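Local structure of uncharacterized protein PSPTO_0244 (Pseudomonas syringae pv. tomato, 3MYX) at residues L8-A13 against R38-D43; V76-G81 against A93-G98. The protein is of unknown function but belongs to the cupin superfamily, with a domain named after (S)-ureidoglycine aminohydrolase. One frame throughout, in Å; residues are numbered along the deposited sequence. Where two conformers were deposited one is given.

Contact 1 of 2, residues L8-A13 against R38-D43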
loop_
_atom_site.group_PDB
_atom_site.type_symbol
_atom_site.label_atom_id
_atom_site.label_comp_id
_atom_site.label_asym_id
_atom_site.label_seq_id
_atom_site.Cartn_x
_atom_site.Cartn_y
_atom_site.Cartn_z
ATOM N N LEU A 8 -0.334 7.341 -8.678
ATOM C CA LEU A 8 -1.759 7.040 -8.783
ATOM C C LEU A 8 -2.452 7.099 -7.441
ATOM O O LEU A 8 -2.135 6.327 -6.543
ATOM C CB LEU A 8 -1.952 5.645 -9.381
ATOM C CG LEU A 8 -1.346 5.455 -10.778
ATOM C CD1 LEU A 8 -1.313 4.000 -11.182
ATOM C CD2 LEU A 8 -2.111 6.319 -11.810
ATOM N N LEU A 9 -3.393 8.021 -7.312
ATOM C CA LEU A 9 -4.237 8.087 -6.121
ATOM C C LEU A 9 -5.220 6.910 -6.205
ATOM O O LEU A 9 -5.976 6.794 -7.174
ATOM C CB LEU A 9 -4.962 9.444 -6.023
ATOM C CG LEU A 9 -5.298 10.027 -4.639
ATOM C CD1 LEU A 9 -5.996 9.027 -3.756
ATOM C CD2 LEU A 9 -4.067 10.577 -3.911
ATOM N N LEU A 10 -5.189 6.019 -5.213
ATOM C CA LEU A 10 -6.049 4.829 -5.219
ATOM C C LEU A 10 -7.395 5.095 -4.541
ATOM O O LEU A 10 -8.431 4.653 -5.029
ATOM C CB LEU A 10 -5.354 3.635 -4.549
ATOM C CG LEU A 10 -4.013 3.205 -5.154
ATOM C CD1 LEU A 10 -3.541 1.928 -4.466
ATOM C CD2 LEU A 10 -4.114 2.995 -6.681
ATOM N N ALA A 11 -7.377 5.781 -3.399
ATOM C CA ALA A 11 -8.605 6.103 -2.702
ATOM C C ALA A 11 -8.404 7.307 -1.808
ATOM O O ALA A 11 -7.358 7.463 -1.189
ATOM C CB ALA A 11 -9.084 4.905 -1.871
ATOM N N ARG A 12 -9.435 8.145 -1.749
ATOM C CA ARG A 12 -9.487 9.265 -0.832
ATOM C C ARG A 12 -10.145 8.834 0.471
ATOM O O ARG A 12 -11.002 7.939 0.482
ATOM C CB ARG A 12 -10.331 10.393 -1.415
ATOM C CG ARG A 12 -9.760 11.075 -2.631
ATOM C CD ARG A 12 -8.579 11.901 -2.266
ATOM N NE ARG A 12 -8.165 12.767 -3.362
ATOM C CZ ARG A 12 -7.064 13.507 -3.361
ATOM N NH1 ARG A 12 -6.238 13.503 -2.322
ATOM N NH2 ARG A 12 -6.779 14.249 -4.413
ATOM N N ALA A 13 -9.824 9.534 1.557
ATOM C CA ALA A 13 -10.429 9.244 2.846
ATOM C C ALA A 13 -11.960 9.224 2.794
ATOM O O ALA A 13 -12.579 8.367 3.395
ATOM C CB ALA A 13 -9.935 10.246 3.909
ATOM N N ARG A 38 -10.069 -4.295 -8.788
ATOM C CA ARG A 38 -9.957 -3.072 -9.588
ATOM C C ARG A 38 -8.501 -2.670 -9.557
ATOM O O ARG A 38 -8.011 -2.113 -8.562
ATOM C CB ARG A 38 -10.857 -1.967 -9.026
ATOM C CG ARG A 38 -12.255 -2.412 -8.655
ATOM C CD ARG A 38 -13.055 -2.880 -9.846
ATOM N NE ARG A 38 -14.304 -3.501 -9.411
ATOM C CZ ARG A 38 -15.399 -2.830 -9.048
ATOM N NH1 ARG A 38 -15.414 -1.503 -9.085
ATOM N NH2 ARG A 38 -16.483 -3.495 -8.653
ATOM N N THR A 39 -7.787 -2.980 -10.635
ATOM C CA THR A 39 -6.339 -2.813 -10.658
ATOM C C THR A 39 -5.949 -1.518 -11.347
ATOM O O THR A 39 -6.350 -1.272 -12.483
ATOM C CB THR A 39 -5.702 -4.023 -11.353
ATOM O OG1 THR A 39 -6.047 -5.198 -10.605
ATOM C CG2 THR A 39 -4.205 -3.882 -11.432
ATOM N N ALA A 40 -5.188 -0.684 -10.643
ATOM C CA ALA A 40 -4.701 0.578 -11.183
ATOM C C ALA A 40 -3.345 0.449 -11.859
ATOM O O ALA A 40 -2.994 1.270 -12.706
ATOM C CB ALA A 40 -4.626 1.602 -10.083
ATOM N N PHE A 41 -2.574 -0.565 -11.465
ATOM C CA PHE A 41 -1.225 -0.737 -11.935
ATOM C C PHE A 41 -0.827 -2.193 -11.795
ATOM O O PHE A 41 -1.071 -2.813 -10.762
ATOM C CB PHE A 41 -0.278 0.103 -11.075
ATOM C CG PHE A 41 1.176 -0.079 -11.423
ATOM C CD1 PHE A 41 1.951 -1.045 -10.779
ATOM C CD2 PHE A 41 1.762 0.694 -12.394
ATOM C CE1 PHE A 41 3.284 -1.214 -11.106
ATOM C CE2 PHE A 41 3.096 0.517 -12.721
ATOM C CZ PHE A 41 3.847 -0.421 -12.069
ATOM N N VAL A 42 -0.182 -2.725 -12.828
ATOM C CA VAL A 42 0.550 -3.965 -12.698
ATOM C C VAL A 42 1.759 -3.878 -13.610
ATOM O O VAL A 42 1.651 -3.469 -14.770
ATOM C CB VAL A 42 -0.331 -5.230 -12.980
ATOM C CG1 VAL A 42 -1.021 -5.145 -14.339
ATOM C CG2 VAL A 42 0.502 -6.516 -12.874
ATOM N N ASP A 43 2.910 -4.217 -13.059
ATOM C CA ASP A 43 4.094 -4.185 -13.916
ATOM C C ASP A 43 4.457 -5.562 -14.366
ATOM O O ASP A 43 3.875 -6.582 -13.964
ATOM C CB ASP A 43 5.302 -3.458 -13.317
ATOM C CG ASP A 43 5.991 -4.233 -12.225
ATOM O OD1 ASP A 43 5.506 -5.314 -11.830
ATOM O OD2 ASP A 43 7.064 -3.761 -11.792
#
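Leu10 and Ala40 mark the closest backbone approach of 8-13 and 38-43, their CA atoms 7.4 Å apart, too far for strand pairing. Residues 8-11, on edge strand 7-11 of one sheet, pair with strand 214-217, whereas 38-39 and 41-42 both pair with strand 47-54 in another. Each segment carries a classic beta bulge at the meeting point: Leu10 and Ala11 both face Thr214, while Ala40 and Phe41 both face Ala49. At Ala40 the chain also turns a corner, which brings its methyl round to face the leucines.

Seen from Ala40 CB, Leu10 CD2 and Leu8 CD1 lie in directions nearly at right angles. Leu10 brings CD2 to 3.7 Å from Ala40 CB, and Leu8 CD1 lies 4.2 Å from the same CB. Leu8 CD1 also touches backbone, 3.5 Å from Ala40 O, and closes on Phe41 CB at 4.0 Å. The side chains of Leu8 and Phe41 cross at about a right angle. With CG of Phe41 anti to its backbone N (chi1 176°), the ring swings away from 8-13 and meets the ring of Phe216, the residue whose backbone bonds to that of Leu8.

The joint is small and largely apolar, burying 127 Å² in all, with leucine methyls lying against a methyl, a methylene and one carbonyl oxygen. No polar bond sets the register of the two segments; close van der Waals fit does the joining.

Contact 2 of 2, residues V76-G81 against A93-G98. With EDO (1,2-ethanediol), chain D.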
loop_
_atom_site.group_PDB
_atom_site.type_symbol
_atom_site.label_atom_id
_atom_site.label_comp_id
_atom_site.label_asym_id
_atom_site.label_seq_id
_atom_site.Cartn_x
_atom_site.Cartn_y
_atom_site.Cartn_z
ATOM N N VAL A 76 -13.360 -6.009 7.162
ATOM C CA VAL A 76 -12.981 -7.358 6.748
ATOM C C VAL A 76 -12.442 -8.102 7.951
ATOM O O VAL A 76 -11.656 -7.547 8.712
ATOM C CB VAL A 76 -11.892 -7.340 5.642
ATOM C CG1 VAL A 76 -11.231 -8.733 5.466
ATOM C CG2 VAL A 76 -12.482 -6.845 4.322
ATOM N N THR A 77 -12.843 -9.352 8.110
ATOM C CA THR A 77 -12.199 -10.247 9.060
ATOM C C THR A 77 -11.462 -11.325 8.266
ATOM O O THR A 77 -12.060 -12.010 7.413
ATOM C CB THR A 77 -13.189 -10.876 10.041
ATOM O OG1 THR A 77 -13.764 -9.836 10.844
ATOM C CG2 THR A 77 -12.492 -11.900 10.949
ATOM N N LEU A 78 -10.160 -11.410 8.520
ATOM C CA LEU A 78 -9.277 -12.387 7.915
ATOM C C LEU A 78 -9.086 -13.500 8.943
ATOM O O LEU A 78 -8.686 -13.230 10.075
ATOM C CB LEU A 78 -7.904 -11.755 7.594
ATOM C CG LEU A 78 -7.926 -10.522 6.696
ATOM C CD1 LEU A 78 -6.533 -9.911 6.611
ATOM C CD2 LEU A 78 -8.463 -10.865 5.292
ATOM N N THR A 79 -9.353 -14.738 8.552
ATOM C CA THR A 79 -9.162 -15.884 9.429
ATOM C C THR A 79 -8.232 -16.895 8.758
ATOM O O THR A 79 -8.369 -17.162 7.572
ATOM C CB THR A 79 -10.523 -16.539 9.774
ATOM O OG1 THR A 79 -11.453 -15.519 10.188
ATOM C CG2 THR A 79 -10.361 -17.575 10.880
ATOM N N SER A 80 -7.315 -17.467 9.529
ATOM C CA SER A 80 -6.455 -18.545 9.096
ATOM C C SER A 80 -6.273 -19.458 10.290
ATOM O O SER A 80 -5.594 -19.111 11.240
ATOM C CB SER A 80 -5.104 -18.000 8.641
ATOM O OG SER A 80 -4.259 -19.046 8.165
ATOM N N GLY A 81 -6.876 -20.636 10.235
ATOM C CA GLY A 81 -6.908 -21.509 11.389
ATOM C C GLY A 81 -7.404 -20.729 12.594
ATOM O O GLY A 81 -8.429 -20.028 12.514
ATOM N N ALA A 93 -3.506 -4.942 7.139
ATOM C CA ALA A 93 -2.904 -6.232 7.407
ATOM C C ALA A 93 -2.256 -6.753 6.142
ATOM O O ALA A 93 -2.512 -6.260 5.037
ATOM C CB ALA A 93 -3.929 -7.243 7.921
ATOM N N VAL A 94 -1.436 -7.783 6.328
ATOM C CA VAL A 94 -0.771 -8.472 5.225
ATOM C C VAL A 94 -1.178 -9.947 5.231
ATOM O O VAL A 94 -1.209 -10.576 6.290
ATOM C CB VAL A 94 0.778 -8.419 5.373
ATOM C CG1 VAL A 94 1.443 -9.067 4.146
ATOM C CG2 VAL A 94 1.219 -6.999 5.575
ATOM N N ILE A 95 -1.523 -10.467 4.058
ATOM C CA ILE A 95 -1.696 -11.906 3.835
ATOM C C ILE A 95 -0.422 -12.400 3.157
ATOM O O ILE A 95 -0.103 -11.968 2.045
ATOM C CB ILE A 95 -2.903 -12.196 2.923
ATOM C CG1 ILE A 95 -4.188 -11.611 3.521
ATOM C CG2 ILE A 95 -3.037 -13.692 2.701
ATOM C CD1 ILE A 95 -5.420 -11.690 2.610
ATOM N N GLY A 96 0.341 -13.255 3.822
ATOM C CA GLY A 96 1.525 -13.782 3.215
ATOM C C GLY A 96 1.194 -14.749 2.101
ATOM O O GLY A 96 0.102 -15.374 2.066
ATOM N N ARG A 97 2.122 -14.923 1.175
ATOM C CA ARG A 97 1.944 -15.914 0.119
ATOM C C ARG A 97 1.776 -17.317 0.744
ATOM O O ARG A 97 2.512 -17.689 1.654
ATOM C CB ARG A 97 3.140 -15.868 -0.847
ATOM C CG ARG A 97 2.846 -16.380 -2.240
ATOM C CD ARG A 97 4.067 -16.226 -3.154
ATOM N NE ARG A 97 3.766 -16.506 -4.565
ATOM C CZ ARG A 97 3.489 -15.597 -5.518
ATOM N NH1 ARG A 97 3.483 -14.272 -5.261
ATOM N NH2 ARG A 97 3.211 -16.023 -6.765
ATOM N N GLY A 98 0.801 -18.077 0.241
ATOM C CA GLY A 98 0.551 -19.448 0.677
ATOM C C GLY A 98 -0.412 -19.587 1.830
ATOM O O GLY A 98 -0.737 -20.709 2.223
HETATM C C1 EDO D . -9.238 -20.772 7.756
HETATM O O1 EDO D . -8.096 -21.616 7.878
HETATM C C2 EDO D . -9.557 -20.564 6.290
HETATM O O2 EDO D . -9.891 -21.824 5.664
#
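Leu78 meets 93-98 with both branches of its fork: CD1 rests 4.0 Å from Ala93 CB, and CD2 lies 4.1 Å from Ile95 CD1. All three residues are buried, and the contact is wholly apolar, covering 113 Å². Ala93 and Ile95 alternate along their strand with Val94, whose side chain starts off away from 76-81, so one face of that strand supplies both partners.

The CB of Leu78 already points at the other strand. Ile95 sets out less directly, but its CG1 arm is extended (chi2 173°) and carries CD1 across to the leucine. These reaches span backbones well apart, with the CA atoms of Leu78 and Ile95 at 8.6 Å, and the two side chains cross obliquely. Ile103 touches both of them, while Leu87 lies against Ala93 and Leu69 against Ile95.

At the far end of 76-81, Gly81 N gives a nearly straight hydrogen bond (175°) to O1 of a 1,2-ethanediol at 2.8 Å. The diol, probably from the crystallisation liquor, also bonds to Gln100 OE1, and Ser80 OG holds Gln100 O.

The contact joins two antiparallel sheets across the interior of what appears to be a jelly-roll barrel of the cupin kind. Strand 75-80 runs between strands 83-88 and 101-105, antiparallel to both, in one sheet; strand 92-95 lies between strands 66-71 and 127-130 in the sheet across from it.

Overall arrangement
Contact 1 closes along the chain before contact 2 opens, and their centres are 21 Å apart, with nearest atoms about 11 Å apart, so the two do not meet. The eight-stranded sheet joins them: strands 37-39 and 41-42 pair with strand 47-54, which leads through 109-116 and 66-71 to strand 92-95. Their other halves differ. Contact 2 reaches the four-stranded sheet of the same N-terminal half, so it probably lies within an N-terminal cupin-like unit. Contact 1 reaches strand 7-11, which forms an edge of the seven-stranded sheet made otherwise of strands from 137 onward. The N-terminal strand thus ties the two halves of what appears to be a bicupin.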